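Local coordinates for putative pectin lyase (Geobacillus virus E2, PDB 7CHU) that serves as the trimeric tailspike of a thermophilic bacteriophage, used in invading the host cell and probably in binding or cleaving its surface polysaccharide, at the interface of chains A and B. Residues are numbered along the deposited sequence; one frame, centred on the assembly and turned at random. Chains: chain A/B, Putative pectin lyase.

Contact 1: the interface of chains A and B. Residues chain A 201, 223-224, 256-258, 286; chain B 198, 221, 223, 252, 254, 256.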
# COMPACT_ATOMS: atom_id res chain seq x y z
N ASP A 201 -2.27 15.24 1.02
CA ASP A 201 -3.60 15.73 0.63
C ASP A 201 -3.56 17.19 0.16
O ASP A 201 -4.04 18.11 0.81
CB ASP A 201 -4.58 15.59 1.81
CG ASP A 201 -4.84 14.12 2.20
OD1 ASP A 201 -4.64 13.21 1.35
OD2 ASP A 201 -5.24 13.88 3.37
N ILE A 223 1.52 11.86 -0.34
CA ILE A 223 0.35 11.04 -0.07
C ILE A 223 -0.89 11.82 -0.46
O ILE A 223 -1.06 12.96 -0.04
CB ILE A 223 0.31 10.62 1.42
CG1 ILE A 223 1.60 9.91 1.82
CG2 ILE A 223 -0.93 9.75 1.74
CD1 ILE A 223 1.71 9.69 3.34
N GLY A 224 -1.77 11.21 -1.26
CA GLY A 224 -3.06 11.81 -1.55
C GLY A 224 -3.05 13.03 -2.46
O GLY A 224 -4.01 13.82 -2.46
N ILE A 256 1.77 8.06 -3.00
CA ILE A 256 0.93 7.05 -2.37
C ILE A 256 -0.51 7.50 -2.47
O ILE A 256 -0.86 8.61 -2.06
CB ILE A 256 1.33 6.81 -0.91
CG1 ILE A 256 2.77 6.30 -0.82
CG2 ILE A 256 0.34 5.81 -0.27
CD1 ILE A 256 3.29 6.19 0.64
N ALA A 257 -1.34 6.65 -3.07
CA ALA A 257 -2.77 6.95 -3.17
C ALA A 257 -2.99 8.30 -3.85
O ALA A 257 -3.82 9.11 -3.43
CB ALA A 257 -3.43 6.92 -1.78
N CYS A 258 -2.24 8.56 -4.92
CA CYS A 258 -2.35 9.82 -5.62
C CYS A 258 -3.37 9.69 -6.75
O CYS A 258 -3.68 8.59 -7.20
CB CYS A 258 -0.98 10.24 -6.14
SG CYS A 258 0.10 10.74 -4.75
N GLY A 286 -0.79 2.49 -5.45
CA GLY A 286 -2.22 2.73 -5.42
C GLY A 286 -2.67 3.95 -6.17
O GLY A 286 -3.75 4.47 -5.87
N ARG B 198 -11.25 12.14 2.56
CA ARG B 198 -9.97 11.84 3.20
C ARG B 198 -10.24 11.51 4.67
O ARG B 198 -10.62 12.38 5.45
CB ARG B 198 -8.98 13.02 3.06
CG ARG B 198 -8.51 13.33 1.60
CD ARG B 198 -7.65 12.20 1.00
NE ARG B 198 -6.96 12.58 -0.25
CZ ARG B 198 -7.41 12.28 -1.46
NH1 ARG B 198 -8.57 11.62 -1.61
NH2 ARG B 198 -6.71 12.64 -2.55
N ASN B 221 -9.87 8.21 0.11
CA ASN B 221 -8.82 7.52 0.84
C ASN B 221 -9.22 7.31 2.29
O ASN B 221 -9.60 8.26 2.97
CB ASN B 221 -7.51 8.30 0.80
CG ASN B 221 -6.88 8.34 -0.57
OD1 ASN B 221 -7.28 7.59 -1.48
ND2 ASN B 221 -5.88 9.19 -0.73
N ILE B 223 -7.53 5.69 5.64
CA ILE B 223 -6.26 5.22 6.17
C ILE B 223 -6.42 4.93 7.66
O ILE B 223 -6.81 5.81 8.43
CB ILE B 223 -5.14 6.25 5.94
CG1 ILE B 223 -5.02 6.56 4.44
CG2 ILE B 223 -3.80 5.76 6.56
CD1 ILE B 223 -4.01 7.62 4.10
N ARG B 252 -12.60 3.63 -6.65
CA ARG B 252 -11.41 4.27 -6.07
C ARG B 252 -11.59 4.59 -4.58
O ARG B 252 -11.16 5.63 -4.09
CB ARG B 252 -11.05 5.53 -6.86
CG ARG B 252 -10.42 5.18 -8.23
CD ARG B 252 -9.05 4.51 -8.04
NE ARG B 252 -8.10 5.44 -7.44
CZ ARG B 252 -6.85 5.14 -7.12
NH1 ARG B 252 -6.38 3.91 -7.36
NH2 ARG B 252 -6.06 6.05 -6.56
N LEU B 254 -9.92 3.62 -1.36
CA LEU B 254 -8.63 3.06 -0.98
C LEU B 254 -8.61 2.91 0.54
O LEU B 254 -8.56 3.91 1.26
CB LEU B 254 -7.47 3.94 -1.45
CG LEU B 254 -6.84 3.54 -2.80
CD1 LEU B 254 -7.86 3.44 -3.91
CD2 LEU B 254 -5.73 4.55 -3.18
N ILE B 256 -6.30 1.74 3.36
CA ILE B 256 -4.87 1.55 3.56
C ILE B 256 -4.65 1.29 5.05
O ILE B 256 -5.06 2.11 5.88
CB ILE B 256 -4.06 2.76 3.09
CG1 ILE B 256 -4.25 2.99 1.56
CG2 ILE B 256 -2.58 2.57 3.44
CD1 ILE B 256 -3.63 4.30 1.02
O HOH W 1 -4.80 10.56 1.76
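B:Arg198 reaches across to the loop residues that follow strands 198-200 and 220-223 of chain A and sets its guanidinium against A:Asp201 at an angle: the carboxylate and guanidinium planes are turned 57° from each other. NE of B:Arg198 lies 2.9 Å from OD1 of A:Asp201, a salt bridge in which the oxygen stays near the guanidinium plane while the donor comes from well above the carboxylate plane. The bond is bent, 132° at the hydrogen. The aliphatic stem adds to the contact, with CD of B:Arg198 3.6 Å from CG of A:Asp201. The chain of B:Arg198 folds about its CB-CG bond (chi2 -67°), and its NH2, on the guanidinium rim, makes a nearly straight bond of 3.0 Å to the carbonyl O of A:Gly224. Arginine suits this place because one flat group serves a carboxylate and a backbone oxygen along its rim. B:Asn221 lays its amide nitrogen ND2 over the centre of one guanidinium face and sends a weak bond to the carbonyl O of A:Ala257. The same ND2 is joined to OD1 of A:Asp201 through a water.

Beside these polar groups, the methyl of A:Ala257, a residue in a left-handed backbone conformation, packs against aliphatic tips from chain B. CB of A:Ala257 is 3.6 Å from CD2 of B:Leu254 and 3.8 Å from CD1 of B:Ile256, and the small methyl may allow the two chains to pack closely here. The patch belongs to the interface between parallel beta-helices of the pectate lyase-like family.

At the far end B:Arg252, its chain folded twice, presents its guanidinium end-on to A:Gly286, while CD1 of B:Leu254 covers the centre of one face. NH1 and NH2 of B:Arg252 both bond to the carbonyl O of A:Gly286, with NH2 at 2.9 Å lying in the carbonyl plane and NH1 above it.

Contact 2: the interface of chains A and B. Residues chain A 139-141, 176; chain B 114, 136, 175, 198.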
# COMPACT_ATOMS: atom_id res chain seq x y z
N GLY A 139 -3.02 24.21 5.00
CA GLY A 139 -4.31 24.87 4.93
C GLY A 139 -5.39 24.14 5.71
O GLY A 139 -5.14 23.20 6.47
N ALA A 140 -6.63 24.59 5.51
CA ALA A 140 -7.77 24.03 6.22
C ALA A 140 -8.42 22.84 5.51
O ALA A 140 -9.32 22.21 6.07
CB ALA A 140 -8.82 25.11 6.45
N GLY A 141 -7.96 22.51 4.30
CA GLY A 141 -8.51 21.43 3.52
C GLY A 141 -8.10 21.54 2.07
O GLY A 141 -7.83 22.66 1.60
N LYS A 176 -3.02 19.85 2.88
CA LYS A 176 -4.40 20.31 3.02
C LYS A 176 -4.65 21.69 2.39
O LYS A 176 -5.19 22.60 3.03
CB LYS A 176 -4.79 20.31 4.50
CG LYS A 176 -4.52 19.02 5.22
CD LYS A 176 -5.48 17.97 4.73
CE LYS A 176 -5.31 16.63 5.46
NZ LYS A 176 -6.39 15.70 4.95
N ILE B 114 -12.45 22.88 9.39
CA ILE B 114 -12.39 21.81 10.37
C ILE B 114 -13.43 22.06 11.44
O ILE B 114 -13.57 23.20 11.91
CB ILE B 114 -10.99 21.72 11.00
CG1 ILE B 114 -9.94 21.32 9.96
CG2 ILE B 114 -11.00 20.74 12.15
CD1 ILE B 114 -8.53 21.15 10.54
N ARG B 136 -14.37 18.73 7.47
CA ARG B 136 -13.69 17.62 8.11
C ARG B 136 -14.06 17.61 9.58
O ARG B 136 -13.96 18.64 10.25
CB ARG B 136 -12.18 17.74 7.97
CG ARG B 136 -11.67 17.43 6.57
CD ARG B 136 -10.15 17.33 6.58
NE ARG B 136 -9.52 18.63 6.64
CZ ARG B 136 -8.43 18.92 7.34
NH1 ARG B 136 -7.83 18.01 8.10
NH2 ARG B 136 -7.95 20.15 7.28
N GLU B 175 -11.29 12.39 11.02
CA GLU B 175 -9.97 12.03 11.52
C GLU B 175 -9.97 11.99 13.03
O GLU B 175 -10.59 12.84 13.68
CB GLU B 175 -8.90 13.04 11.09
CG GLU B 175 -8.93 13.45 9.64
CD GLU B 175 -8.04 14.66 9.39
OE1 GLU B 175 -7.08 14.84 10.17
OE2 GLU B 175 -8.32 15.43 8.44
N ARG B 198 -11.25 12.14 2.56
CA ARG B 198 -9.97 11.84 3.20
C ARG B 198 -10.24 11.51 4.67
O ARG B 198 -10.62 12.38 5.45
CB ARG B 198 -8.98 13.02 3.06
CG ARG B 198 -8.51 13.33 1.60
CD ARG B 198 -7.65 12.20 1.00
NE ARG B 198 -6.96 12.58 -0.25
CZ ARG B 198 -7.41 12.28 -1.46
NH1 ARG B 198 -8.57 11.62 -1.61
NH2 ARG B 198 -6.71 12.64 -2.55
O HOH W 2 -5.57 21.35 8.75
O HOH W 3 -8.90 14.23 6.01
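The guanidinium of B:Arg136 meets chain A at the backbone of A:Ala140 and along the side chain of A:Lys176. NH2 of B:Arg136 donates a fairly straight bond of 2.8 Å to the carbonyl O of A:Ala140. That oxygen lies close to the guanidinium plane, but the nitrogen stands almost directly above the carbonyl plane, 77° out of it, so the C=O is met over its face. NH2 also holds a water that bonds to the carbonyl O of A:Gly139, extending the grip by one residue along the chain. Arginine fits here because its rim can address several oxygens while its faces accept hydrocarbon.

Both faces are used. CD of A:Lys176 lies 4.0 Å above the centre of the B:Arg136 guanidinium, so the methylene chain, rather than the ammonium, covers that face. CG1 of B:Ile114 approaches the opposite face nearer its edge than its centre. Lysine suits the place because its long methylene chain can lie over the guanidinium and still carry NZ to polar groups of chain B; it folds about CB-CG (chi2 -70°) and then runs extended.

In the second shell, B:Glu175 steadies B:Arg136 from within its own chain. OE2 of B:Glu175 takes a bond of 2.7 Å from NH1 of B:Arg136 on the syn side of the carboxylate, forming an intrachain salt bridge that would limit rotation of the guanidinium. The same carboxylate faces A:Lys176 tip to tip, but OE2 of B:Glu175 and NZ of A:Lys176 are 4.0 Å apart and do not touch directly. A water bridges them, its O 3.1 Å from NZ of A:Lys176, and it also bonds to the carbonyl O of B:Arg198. The negative carboxylate may ease the nearness of the two basic side chains.

Together these groups tie the face of one beta-helix to a strand end and loop residues of its neighbour, contributing to the association of the tailspike trimer.

Contact 1 and contact 2 lie along the same A/B interface, their C-alpha centres about 14 Å apart. B:Arg198, in strand 198-200, belongs to both: its side chain works in contact 1, whereas its carbonyl oxygen takes part in the water bridge of contact 2. Chain B offers side chains from strands 113-117, 135-139, 173-175, 198-200, 220-223 and 251-256, and chain A answers largely with backbone oxygens and loop residues. This asymmetry, with different surfaces of one protein meeting, suits a ring of three copies, so each chain can present both surfaces and the polar joints can recur around the trimer.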